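Periplasmic binding protein component of an ABC type zinc uptake transporter (PDB 2OV3) probably captures zinc in the periplasm and hands it to an ABC-type uptake transporter, as a solute-binding protein of the ZnuA family. Local coordinates at residues Y55-L60 with M77-S82; Q154-R159 with A255-P260; Q196-A201 with A224-A229. All blocks are in the same frame, centred on the assembly; numbering follows the deposited sequence.

Contact 1: residues Y55-L60 with M77-S82; sequences YVLIGL and MKLIDS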
ATOM      1  N   TYR A  55     -10.522  13.738  -6.425  1.00 19.06           N
ATOM      2  CA  TYR A  55     -10.064  12.929  -5.312  1.00 18.23           C
ATOM      3  C   TYR A  55      -9.630  11.586  -5.890  1.00 17.36           C
ATOM      4  O   TYR A  55     -10.380  10.946  -6.629  1.00 15.82           O
ATOM      5  CB  TYR A  55     -11.194  12.721  -4.311  1.00 16.25           C
ATOM      6  CG  TYR A  55     -10.790  11.999  -3.043  1.00 16.45           C
ATOM      7  CD1 TYR A  55     -10.756  12.676  -1.814  1.00 16.09           C
ATOM      8  CD2 TYR A  55     -10.491  10.626  -3.057  1.00 16.55           C
ATOM      9  CE1 TYR A  55     -10.446  12.002  -0.631  1.00 13.99           C
ATOM     10  CE2 TYR A  55     -10.177   9.944  -1.877  1.00 13.34           C
ATOM     11  CZ  TYR A  55     -10.164  10.643  -0.671  1.00 14.35           C
ATOM     12  OH  TYR A  55      -9.901   9.975   0.500  1.00 14.41           O
ATOM     13  N   VAL A  56      -8.412  11.170  -5.561  1.00 16.21           N
ATOM     14  CA  VAL A  56      -7.899   9.905  -6.060  1.00 15.40           C
ATOM     15  C   VAL A  56      -8.149   8.751  -5.089  1.00 16.47           C
ATOM     16  O   VAL A  56      -7.452   8.599  -4.075  1.00 15.48           O
ATOM     17  CB  VAL A  56      -6.376   9.957  -6.335  1.00 17.28           C
ATOM     18  CG1 VAL A  56      -5.945   8.687  -7.059  1.00 11.85           C
ATOM     19  CG2 VAL A  56      -6.021  11.191  -7.160  1.00 11.96           C
ATOM     20  N   LEU A  57      -9.149   7.936  -5.410  1.00 15.12           N
ATOM     21  CA  LEU A  57      -9.485   6.780  -4.599  1.00 14.93           C
ATOM     22  C   LEU A  57      -8.492   5.671  -4.915  1.00 15.14           C
ATOM     23  O   LEU A  57      -7.942   5.604  -6.021  1.00 14.54           O
ATOM     24  CB  LEU A  57     -10.885   6.272  -4.940  1.00 14.67           C
ATOM     25  CG  LEU A  57     -12.073   7.232  -4.846  1.00 17.57           C
ATOM     26  CD1 LEU A  57     -13.243   6.658  -5.622  1.00 14.50           C
ATOM     27  CD2 LEU A  57     -12.447   7.462  -3.387  1.00 16.02           C
ATOM     28  N   ILE A  58      -8.248   4.820  -3.925  1.00 16.84           N
ATOM     29  CA  ILE A  58      -7.376   3.665  -4.091  1.00 17.12           C
ATOM     30  C   ILE A  58      -8.286   2.650  -4.787  1.00 18.45           C
ATOM     31  O   ILE A  58      -7.854   1.877  -5.642  1.00 16.32           O
ATOM     32  CB  ILE A  58      -6.911   3.089  -2.715  1.00 19.25           C
ATOM     33  CG1 ILE A  58      -5.648   3.812  -2.237  1.00 19.76           C
ATOM     34  CG2 ILE A  58      -6.633   1.588  -2.820  1.00 19.22           C
ATOM     35  CD1 ILE A  58      -5.934   4.877  -1.206  1.00 25.91           C
ATOM     36  N   GLY A  59      -9.566   2.697  -4.426  1.00 17.32           N
ATOM     37  CA  GLY A  59     -10.543   1.794  -4.997  1.00 16.89           C
ATOM     38  C   GLY A  59     -10.586   0.492  -4.223  1.00 17.57           C
ATOM     39  O   GLY A  59     -10.034   0.410  -3.125  1.00 15.37           O
ATOM     40  N   LEU A  60     -11.227  -0.528  -4.795  1.00 18.08           N
ATOM     41  CA  LEU A  60     -11.332  -1.837  -4.148  1.00 16.31           C
ATOM     42  C   LEU A  60     -11.905  -1.739  -2.742  1.00 16.32           C
ATOM     43  O   LEU A  60     -11.508  -2.479  -1.843  1.00 18.13           O
ATOM     44  CB  LEU A  60      -9.960  -2.501  -4.123  1.00 15.14           C
ATOM     45  CG  LEU A  60      -9.462  -2.820  -5.528  1.00 14.74           C
ATOM     46  CD1 LEU A  60      -8.011  -3.298  -5.490  1.00 18.51           C
ATOM     47  CD2 LEU A  60     -10.342  -3.878  -6.141  1.00 16.27           C
ATOM     48  N   MET A  77     -16.617  17.167  -7.049  1.00 39.18           N
ATOM     49  CA  MET A  77     -15.299  16.575  -6.939  1.00 37.54           C
ATOM     50  C   MET A  77     -15.232  15.291  -7.767  1.00 36.11           C
ATOM     51  O   MET A  77     -16.022  14.377  -7.553  1.00 36.70           O
ATOM     52  CB  MET A  77     -15.024  16.272  -5.471  1.00 37.31           C
ATOM     53  CG  MET A  77     -13.658  15.718  -5.178  1.00 35.61           C
ATOM     54  SD  MET A  77     -13.453  15.588  -3.411  1.00 33.02           S
ATOM     55  CE  MET A  77     -14.283  14.030  -3.101  1.00 32.73           C
ATOM     56  N   LYS A  78     -14.302  15.224  -8.717  1.00 33.52           N
ATOM     57  CA  LYS A  78     -14.169  14.030  -9.548  1.00 32.23           C
ATOM     58  C   LYS A  78     -13.486  12.911  -8.773  1.00 31.37           C
ATOM     59  O   LYS A  78     -12.371  13.082  -8.281  1.00 30.45           O
ATOM     60  CB  LYS A  78     -13.356  14.328 -10.812  1.00 31.91           C
ATOM     61  CG  LYS A  78     -13.216  13.131 -11.754  1.00 35.41           C
ATOM     62  CD  LYS A  78     -14.532  12.833 -12.474  1.00 38.57           C
ATOM     63  CE  LYS A  78     -14.458  11.579 -13.350  1.00 38.83           C
ATOM     64  NZ  LYS A  78     -14.362  10.321 -12.550  1.00 39.58           N
ATOM     65  N   LEU A  79     -14.156  11.767  -8.660  1.00 30.10           N
ATOM     66  CA  LEU A  79     -13.577  10.633  -7.953  1.00 29.62           C
ATOM     67  C   LEU A  79     -12.784   9.799  -8.946  1.00 29.25           C
ATOM     68  O   LEU A  79     -13.311   9.332  -9.952  1.00 28.56           O
ATOM     69  CB  LEU A  79     -14.668   9.780  -7.299  1.00 30.66           C
ATOM     70  CG  LEU A  79     -15.576  10.510  -6.305  1.00 30.83           C
ATOM     71  CD1 LEU A  79     -16.579   9.535  -5.713  1.00 28.47           C
ATOM     72  CD2 LEU A  79     -14.729  11.155  -5.211  1.00 31.21           C
ATOM     73  N   ILE A  80     -11.505   9.624  -8.665  1.00 27.73           N
ATOM     74  CA  ILE A  80     -10.661   8.852  -9.547  1.00 26.74           C
ATOM     75  C   ILE A  80     -10.384   7.480  -8.931  1.00 26.52           C
ATOM     76  O   ILE A  80      -9.638   7.356  -7.959  1.00 26.07           O
ATOM     77  CB  ILE A  80      -9.325   9.594  -9.812  1.00 27.30           C
ATOM     78  CG1 ILE A  80      -9.607  11.070 -10.120  1.00 28.70           C
ATOM     79  CG2 ILE A  80      -8.600   8.969 -10.982  1.00 28.04           C
ATOM     80  CD1 ILE A  80      -8.368  11.934 -10.277  1.00 27.24           C
ATOM     81  N   ASP A  81     -11.020   6.457  -9.486  1.00 23.94           N
ATOM     82  CA  ASP A  81     -10.816   5.101  -9.020  1.00 21.60           C
ATOM     83  C   ASP A  81      -9.531   4.667  -9.685  1.00 20.63           C
ATOM     84  O   ASP A  81      -9.530   4.237 -10.843  1.00 20.09           O
ATOM     85  CB  ASP A  81     -11.963   4.202  -9.475  1.00 22.63           C
ATOM     86  CG  ASP A  81     -11.820   2.767  -8.992  1.00 23.26           C
ATOM     87  OD1 ASP A  81     -10.836   2.453  -8.292  1.00 22.74           O
ATOM     88  OD2 ASP A  81     -12.711   1.950  -9.315  1.00 25.86           O
ATOM     89  N   SER A  82      -8.425   4.800  -8.965  1.00 18.60           N
ATOM     90  CA  SER A  82      -7.139   4.433  -9.528  1.00 17.58           C
ATOM     91  C   SER A  82      -6.945   2.925  -9.678  1.00 17.84           C
ATOM     92  O   SER A  82      -5.977   2.492 -10.297  1.00 16.91           O
ATOM     93  CB  SER A  82      -6.003   5.026  -8.688  1.00 16.24           C
ATOM     94  OG  SER A  82      -5.955   4.427  -7.412  1.00 17.97           O
TER
HETATM   95  O   HOH W   1     -12.356  -0.385  -7.594  1.00 23.50           O

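Contact 2: residues Q154-R159 with A255-P260; sequences QPLPQR and ANSAQP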
ATOM      1  N   GLN A 154      14.483 -12.641  -5.552  1.00 31.73           N
ATOM      2  CA  GLN A 154      14.546 -13.845  -6.394  1.00 32.43           C
ATOM      3  C   GLN A 154      15.386 -15.010  -5.888  1.00 32.27           C
ATOM      4  O   GLN A 154      14.934 -16.147  -5.898  1.00 32.84           O
ATOM      5  CB  GLN A 154      15.023 -13.475  -7.805  1.00 32.82           C
ATOM      6  CG  GLN A 154      15.244 -14.671  -8.745  1.00 36.22           C
ATOM      7  CD  GLN A 154      16.593 -15.371  -8.536  1.00 36.93           C
ATOM      8  OE1 GLN A 154      17.655 -14.745  -8.630  1.00 38.59           O
ATOM      9  NE2 GLN A 154      16.550 -16.669  -8.260  1.00 34.94           N
ATOM     10  N   PRO A 155      16.625 -14.738  -5.453  1.00 32.20           N
ATOM     11  CA  PRO A 155      17.504 -15.799  -4.964  1.00 30.92           C
ATOM     12  C   PRO A 155      17.244 -16.299  -3.552  1.00 30.89           C
ATOM     13  O   PRO A 155      17.866 -17.271  -3.123  1.00 32.88           O
ATOM     14  CB  PRO A 155      18.881 -15.167  -5.092  1.00 30.70           C
ATOM     15  CG  PRO A 155      18.602 -13.754  -4.679  1.00 30.80           C
ATOM     16  CD  PRO A 155      17.315 -13.433  -5.425  1.00 31.40           C
ATOM     17  N   LEU A 156      16.331 -15.656  -2.834  1.00 27.44           N
ATOM     18  CA  LEU A 156      16.060 -16.047  -1.451  1.00 25.99           C
ATOM     19  C   LEU A 156      15.509 -17.469  -1.267  1.00 25.36           C
ATOM     20  O   LEU A 156      14.503 -17.846  -1.871  1.00 25.48           O
ATOM     21  CB  LEU A 156      15.112 -15.035  -0.791  1.00 24.94           C
ATOM     22  CG  LEU A 156      15.463 -13.532  -0.865  1.00 24.43           C
ATOM     23  CD1 LEU A 156      14.359 -12.727  -0.169  1.00 24.43           C
ATOM     24  CD2 LEU A 156      16.811 -13.259  -0.196  1.00 23.17           C
ATOM     25  N   PRO A 157      16.184 -18.286  -0.435  1.00 24.07           N
ATOM     26  CA  PRO A 157      15.754 -19.665  -0.169  1.00 23.81           C
ATOM     27  C   PRO A 157      14.374 -19.636   0.487  1.00 24.30           C
ATOM     28  O   PRO A 157      13.478 -20.394   0.110  1.00 25.04           O
ATOM     29  CB  PRO A 157      16.819 -20.184   0.793  1.00 22.48           C
ATOM     30  CG  PRO A 157      18.022 -19.376   0.431  1.00 22.87           C
ATOM     31  CD  PRO A 157      17.467 -18.004   0.231  1.00 23.15           C
ATOM     32  N   GLN A 158      14.214 -18.751   1.473  1.00 23.53           N
ATOM     33  CA  GLN A 158      12.943 -18.619   2.184  1.00 23.11           C
ATOM     34  C   GLN A 158      12.032 -17.653   1.449  1.00 22.95           C
ATOM     35  O   GLN A 158      12.399 -16.505   1.202  1.00 25.53           O
ATOM     36  CB  GLN A 158      13.167 -18.130   3.621  1.00 23.42           C
ATOM     37  CG  GLN A 158      11.887 -17.969   4.444  1.00 20.02           C
ATOM     38  CD  GLN A 158      11.048 -19.241   4.485  1.00 20.39           C
ATOM     39  OE1 GLN A 158       9.990 -19.315   3.869  1.00 19.87           O
ATOM     40  NE2 GLN A 158      11.522 -20.249   5.215  1.00 19.70           N
ATOM     41  N   ARG A 159      10.845 -18.136   1.089  1.00 21.60           N
ATOM     42  CA  ARG A 159       9.854 -17.338   0.378  1.00 19.59           C
ATOM     43  C   ARG A 159       8.736 -16.846   1.313  1.00 18.36           C
ATOM     44  O   ARG A 159       7.918 -16.022   0.916  1.00 17.38           O
ATOM     45  CB  ARG A 159       9.202 -18.160  -0.749  1.00 19.92           C
ATOM     46  CG  ARG A 159      10.132 -18.997  -1.633  1.00 20.88           C
ATOM     47  CD  ARG A 159      11.258 -18.187  -2.259  1.00 21.90           C
ATOM     48  NE  ARG A 159      10.790 -17.021  -2.994  1.00 24.77           N
ATOM     49  CZ  ARG A 159      11.577 -16.014  -3.365  1.00 26.32           C
ATOM     50  NH1 ARG A 159      12.865 -16.043  -3.063  1.00 25.39           N
ATOM     51  NH2 ARG A 159      11.079 -14.979  -4.034  1.00 24.73           N
ATOM     52  N   ALA A 255      16.371 -11.495   6.203  1.00 19.95           N
ATOM     53  CA  ALA A 255      15.698 -12.511   6.990  1.00 19.77           C
ATOM     54  C   ALA A 255      15.485 -13.845   6.265  1.00 18.04           C
ATOM     55  O   ALA A 255      15.500 -14.901   6.900  1.00 18.73           O
ATOM     56  CB  ALA A 255      14.364 -11.966   7.475  1.00 17.99           C
ATOM     57  N   ASN A 256      15.294 -13.798   4.948  1.00 17.56           N
ATOM     58  CA  ASN A 256      15.031 -15.010   4.168  1.00 18.29           C
ATOM     59  C   ASN A 256      16.238 -15.635   3.474  1.00 18.37           C
ATOM     60  O   ASN A 256      16.082 -16.505   2.623  1.00 19.46           O
ATOM     61  CB  ASN A 256      13.945 -14.730   3.129  1.00 17.66           C
ATOM     62  CG  ASN A 256      12.580 -14.521   3.747  1.00 19.11           C
ATOM     63  OD1 ASN A 256      11.563 -14.741   3.090  1.00 22.70           O
ATOM     64  ND2 ASN A 256      12.542 -14.093   5.001  1.00 16.22           N
ATOM     65  N   SER A 257      17.436 -15.198   3.844  1.00 19.27           N
ATOM     66  CA  SER A 257      18.660 -15.725   3.249  1.00 20.34           C
ATOM     67  C   SER A 257      19.337 -16.651   4.239  1.00 21.49           C
ATOM     68  O   SER A 257      19.016 -16.633   5.432  1.00 21.39           O
ATOM     69  CB  SER A 257      19.635 -14.593   2.916  1.00 18.10           C
ATOM     70  OG  SER A 257      19.101 -13.711   1.946  1.00 22.94           O
ATOM     71  N   ALA A 258      20.280 -17.451   3.747  1.00 20.72           N
ATOM     72  CA  ALA A 258      21.024 -18.353   4.617  1.00 21.09           C
ATOM     73  C   ALA A 258      21.506 -17.462   5.761  1.00 22.03           C
ATOM     74  O   ALA A 258      22.102 -16.419   5.524  1.00 23.32           O
ATOM     75  CB  ALA A 258      22.208 -18.949   3.869  1.00 19.13           C
ATOM     76  N   GLN A 259      21.231 -17.875   6.995  1.00 22.57           N
ATOM     77  CA  GLN A 259      21.584 -17.105   8.187  1.00 23.79           C
ATOM     78  C   GLN A 259      22.936 -17.438   8.833  1.00 27.54           C
ATOM     79  O   GLN A 259      23.491 -18.520   8.630  1.00 28.03           O
ATOM     80  CB  GLN A 259      20.476 -17.276   9.230  1.00 19.71           C
ATOM     81  CG  GLN A 259      19.086 -16.919   8.724  1.00 17.72           C
ATOM     82  CD  GLN A 259      18.902 -15.436   8.504  1.00 18.03           C
ATOM     83  OE1 GLN A 259      19.052 -14.643   9.428  1.00 14.37           O
ATOM     84  NE2 GLN A 259      18.558 -15.053   7.279  1.00 15.53           N
ATOM     85  N   PRO A 260      23.486 -16.491   9.616  1.00 30.03           N
ATOM     86  CA  PRO A 260      24.769 -16.690  10.293  1.00 31.89           C
ATOM     87  C   PRO A 260      24.657 -17.777  11.351  1.00 33.64           C
ATOM     88  O   PRO A 260      25.558 -17.945  12.177  1.00 37.12           O
ATOM     89  CB  PRO A 260      25.051 -15.319  10.908  1.00 32.43           C
ATOM     90  CG  PRO A 260      24.388 -14.377   9.957  1.00 30.36           C
ATOM     91  CD  PRO A 260      23.069 -15.080   9.713  1.00 31.31           C
TER

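Contact 3: residues Q196-A201 with A224-A229; sequences QLIDTA and AAEIGA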
ATOM      1  N   GLN A 196      -0.576 -22.282  15.656  1.00 28.44           N
ATOM      2  CA  GLN A 196      -0.228 -23.029  14.461  1.00 27.15           C
ATOM      3  C   GLN A 196       0.793 -22.215  13.666  1.00 25.15           C
ATOM      4  O   GLN A 196       1.696 -22.772  13.045  1.00 25.33           O
ATOM      5  CB  GLN A 196      -1.466 -23.265  13.604  1.00 29.07           C
ATOM      6  CG  GLN A 196      -1.155 -23.677  12.182  1.00 33.84           C
ATOM      7  CD  GLN A 196      -0.797 -25.141  12.066  1.00 37.81           C
ATOM      8  OE1 GLN A 196      -1.683 -26.001  11.993  1.00 37.11           O
ATOM      9  NE2 GLN A 196       0.507 -25.442  12.060  1.00 39.27           N
ATOM     10  N   LEU A 197       0.637 -20.894  13.684  1.00 21.02           N
ATOM     11  CA  LEU A 197       1.552 -20.021  12.977  1.00 20.30           C
ATOM     12  C   LEU A 197       2.943 -20.140  13.597  1.00 20.79           C
ATOM     13  O   LEU A 197       3.940 -20.272  12.885  1.00 20.23           O
ATOM     14  CB  LEU A 197       1.047 -18.571  13.028  1.00 19.34           C
ATOM     15  CG  LEU A 197       1.931 -17.448  12.455  1.00 18.53           C
ATOM     16  CD1 LEU A 197       1.080 -16.221  12.087  1.00 16.73           C
ATOM     17  CD2 LEU A 197       2.978 -17.074  13.482  1.00 17.28           C
ATOM     18  N   ILE A 198       3.011 -20.116  14.926  1.00 22.92           N
ATOM     19  CA  ILE A 198       4.291 -20.229  15.620  1.00 23.96           C
ATOM     20  C   ILE A 198       4.999 -21.547  15.339  1.00 24.07           C
ATOM     21  O   ILE A 198       6.213 -21.570  15.137  1.00 24.47           O
ATOM     22  CB  ILE A 198       4.126 -20.112  17.135  1.00 23.72           C
ATOM     23  CG1 ILE A 198       3.542 -18.744  17.484  1.00 25.72           C
ATOM     24  CG2 ILE A 198       5.479 -20.303  17.824  1.00 24.68           C
ATOM     25  CD1 ILE A 198       3.352 -18.532  18.958  1.00 25.20           C
ATOM     26  N   ASP A 199       4.257 -22.647  15.350  1.00 25.57           N
ATOM     27  CA  ASP A 199       4.874 -23.940  15.096  1.00 28.09           C
ATOM     28  C   ASP A 199       5.327 -24.041  13.652  1.00 28.16           C
ATOM     29  O   ASP A 199       6.364 -24.631  13.360  1.00 27.78           O
ATOM     30  CB  ASP A 199       3.909 -25.085  15.421  1.00 30.57           C
ATOM     31  CG  ASP A 199       3.568 -25.165  16.905  1.00 32.18           C
ATOM     32  OD1 ASP A 199       4.424 -24.789  17.749  1.00 32.85           O
ATOM     33  OD2 ASP A 199       2.451 -25.621  17.229  1.00 34.18           O
ATOM     34  N   THR A 200       4.555 -23.456  12.746  1.00 29.19           N
ATOM     35  CA  THR A 200       4.917 -23.495  11.340  1.00 30.56           C
ATOM     36  C   THR A 200       6.200 -22.700  11.146  1.00 30.49           C
ATOM     37  O   THR A 200       7.103 -23.112  10.414  1.00 30.11           O
ATOM     38  CB  THR A 200       3.801 -22.896  10.478  1.00 31.63           C
ATOM     39  OG1 THR A 200       2.678 -23.786  10.475  1.00 33.04           O
ATOM     40  CG2 THR A 200       4.285 -22.679   9.050  1.00 30.32           C
ATOM     41  N   ALA A 201       6.270 -21.562  11.826  1.00 30.27           N
ATOM     42  CA  ALA A 201       7.431 -20.688  11.759  1.00 29.58           C
ATOM     43  C   ALA A 201       8.676 -21.406  12.279  1.00 28.22           C
ATOM     44  O   ALA A 201       9.702 -21.427  11.610  1.00 29.20           O
ATOM     45  CB  ALA A 201       7.174 -19.422  12.574  1.00 30.36           C
ATOM     46  N   ALA A 224       7.141 -13.298  18.087  1.00 25.90           N
ATOM     47  CA  ALA A 224       8.559 -13.352  17.785  1.00 27.65           C
ATOM     48  C   ALA A 224       9.355 -14.039  18.894  1.00 27.81           C
ATOM     49  O   ALA A 224      10.199 -14.895  18.629  1.00 28.25           O
ATOM     50  CB  ALA A 224       9.093 -11.942  17.555  1.00 27.98           C
ATOM     51  N   ALA A 225       9.087 -13.649  20.135  1.00 27.29           N
ATOM     52  CA  ALA A 225       9.757 -14.231  21.284  1.00 27.02           C
ATOM     53  C   ALA A 225       9.585 -15.746  21.261  1.00 27.48           C
ATOM     54  O   ALA A 225      10.555 -16.481  21.395  1.00 29.83           O
ATOM     55  CB  ALA A 225       9.181 -13.661  22.569  1.00 24.59           C
ATOM     56  N   GLU A 226       8.352 -16.205  21.082  1.00 28.17           N
ATOM     57  CA  GLU A 226       8.067 -17.629  21.044  1.00 28.38           C
ATOM     58  C   GLU A 226       8.722 -18.380  19.894  1.00 28.87           C
ATOM     59  O   GLU A 226       9.087 -19.545  20.037  1.00 29.94           O
ATOM     60  CB  GLU A 226       6.561 -17.875  20.988  1.00 30.39           C
ATOM     61  CG  GLU A 226       5.909 -18.032  22.349  1.00 32.59           C
ATOM     62  CD  GLU A 226       6.615 -19.052  23.229  1.00 33.60           C
ATOM     63  OE1 GLU A 226       6.923 -20.161  22.726  1.00 32.73           O
ATOM     64  OE2 GLU A 226       6.860 -18.741  24.426  1.00 34.31           O
ATOM     65  N   ILE A 227       8.863 -17.730  18.751  1.00 28.83           N
ATOM     66  CA  ILE A 227       9.464 -18.389  17.609  1.00 29.84           C
ATOM     67  C   ILE A 227      10.982 -18.274  17.649  1.00 29.94           C
ATOM     68  O   ILE A 227      11.690 -18.970  16.919  1.00 28.45           O
ATOM     69  CB  ILE A 227       8.976 -17.771  16.294  1.00 30.47           C
ATOM     70  CG1 ILE A 227       7.448 -17.685  16.292  1.00 32.05           C
ATOM     71  CG2 ILE A 227       9.468 -18.617  15.125  1.00 31.65           C
ATOM     72  CD1 ILE A 227       6.874 -17.008  15.064  1.00 30.82           C
ATOM     73  N   GLY A 228      11.475 -17.390  18.506  1.00 29.82           N
ATOM     74  CA  GLY A 228      12.903 -17.186  18.597  1.00 29.75           C
ATOM     75  C   GLY A 228      13.380 -16.291  17.469  1.00 29.85           C
ATOM     76  O   GLY A 228      14.543 -16.329  17.088  1.00 31.38           O
ATOM     77  N   ALA A 229      12.493 -15.474  16.919  1.00 29.27           N
ATOM     78  CA  ALA A 229      12.898 -14.598  15.826  1.00 28.61           C
ATOM     79  C   ALA A 229      12.978 -13.130  16.251  1.00 28.21           C
ATOM     80  O   ALA A 229      12.655 -12.777  17.384  1.00 28.00           O
ATOM     81  CB  ALA A 229      11.943 -14.755  14.656  1.00 27.61           C
TER

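Contact 1: residues Y55-L60 with M77-S82
Y55, L57 and I80 are the mainstays where strands 54-57 and 78-81 run parallel, with Y55 beside L79 and L57 beside D81. Y55 is held at both backbone ends: its N donates to K78 O at 2.7 Å, and its O receives I80 N at 2.7 Å in a nearly straight bond (169°). I80 O then accepts L57 N at 2.7 Å. On the face of Y55, L57 and L79, the tyrosine's CG is anti to its backbone N (chi1 -174°), leading the ring away to an OH bond with S8. M77 lies alongside, pointing the same way; its flexible chain bends at chi3 (82°) and sets CE 3.6 Å from Y55 CB, while SD stands obliquely to the ring, 5.4 Å from its centroid, a Met-aromatic contact. An alanine here would remove CG, SD and CE, and with them the Met-aromatic contact, and would probably loosen the packing beside the root of Y55. L57 crosses L79 obliquely, its CD1 3.8 Å from L79 CB. On the other face, branched I80 reaches V56, CD1 to CG2 at 4.0 Å, and both side chains rest on I116 of helix 106-123. S82 OG donates to a lone pair of L57 O at 2.7 Å, and S82 N adds a longer bond from above the carbonyl plane. In this beta-alpha-beta unit, alternate backbone groups of Y55 and L57 thus pair with 78-82 while V56 turns its own to strand 3-7; V56 and I80 make a buried apolar face, and the other, largely apolar, ends partly exposed in the D81 carboxylate.

Contact 2: residues Q154-R159 with A255-P260
N256, near the C-terminal end of helix 241-256, projects into the bend made by L156, P157 and Q158, and the three side chains meet it from different directions. L156 crosses it at about a right angle, its CD1 3.9 Å from N256 CB. Q158 crosses it obliquely, CB to CB at 3.5 Å, with the two amide planes turned 86° apart, so they do not stack flat. Bent at chi2 (55°), Q158 carries its amide away from the helix, and its OE1 is bonded to K160 N. The backbone supplies the directional link: Q158 N donates to N256 O at 3.1 Å in the carbonyl plane. P157, which has no N-H to offer, lays its ring beside the same oxygen, CD to N256 O at 3.1 Å. The other branch of L156 touches S257, CD2 to OG at 3.2 Å, a hydroxyl whose hydrogen bond goes to A253 O. R159, starting out away from the helix end, curls back so that NH1 meets a lone pair of L156 O at 2.7 Å in the guanidinium plane; NH1 also bonds L153 O. The contact joins the turn between helix 128-153 and strand 160-163 to helix 241-256, where A255 packs on strand 208-212.

Contact 3: residues Q196-A201 with A224-A229
The bump in this contact is I227, in the last turn of helix 218-227, and the hollow is a shallow one on helix 193-204 between I198 and A201, one turn apart. Methyl-sized A201 forms the low part of that hollow: its CB lies 3.5 Å from I227 CD1 and 3.5 Å from I227 CG2, so both ends of the branched side chain settle over one small residue. The single methyl of A201 is what lets the helix surface come this close to I227. I198 is the raised wall, crossing I227 obliquely with its CG2 3.6 Å from I227 CG1. L197 adds a looser edge, CD2 to I227 CD1 at 4.2 Å. I198 also extends past I227 until its CD1 comes 3.9 Å from E226 CB. E226 thus offers the aliphatic root of its side chain to the contact, while its carboxylate has a long, weak ion pair with K202. Just after I227 the helix closes in a Schellman motif, with A229 N bonded to A224 O at 2.9 Å and G228 N to A225 O at 3.2 Å. G228 suits the position because its phi is positive (80°), where a CB would press on the preceding carbonyl. The two helices lie against the same parallel sheet: A201 and I227 both touch I162 of strand 160-163, while I223, a turn earlier in helix 218-227, meets L197 and I198.

Overall arrangement
Contact 1 comes first along the chain and belongs to the parallel sheet of strands 24-28, 3-7, 54-57 and 78-81. Contacts 2 and 3 lie on the other side of the chain's centre, around the second sheet of 178-181, 160-163, 208-212 and 230-234, which has the same strand order. Contact 3 is nested inside the loop that contact 2 closes; their centres are about 17 Å apart, against about 38 and 39 Å from contact 1. The bound zinc, held by H37, H101 and H165, is about 9 Å from the side chain of I58 in contact 1. The contacts thus fall in two halves of like topology, one in the first and two in the second, consistent with the two-lobed design of metal-binding periplasmic proteins.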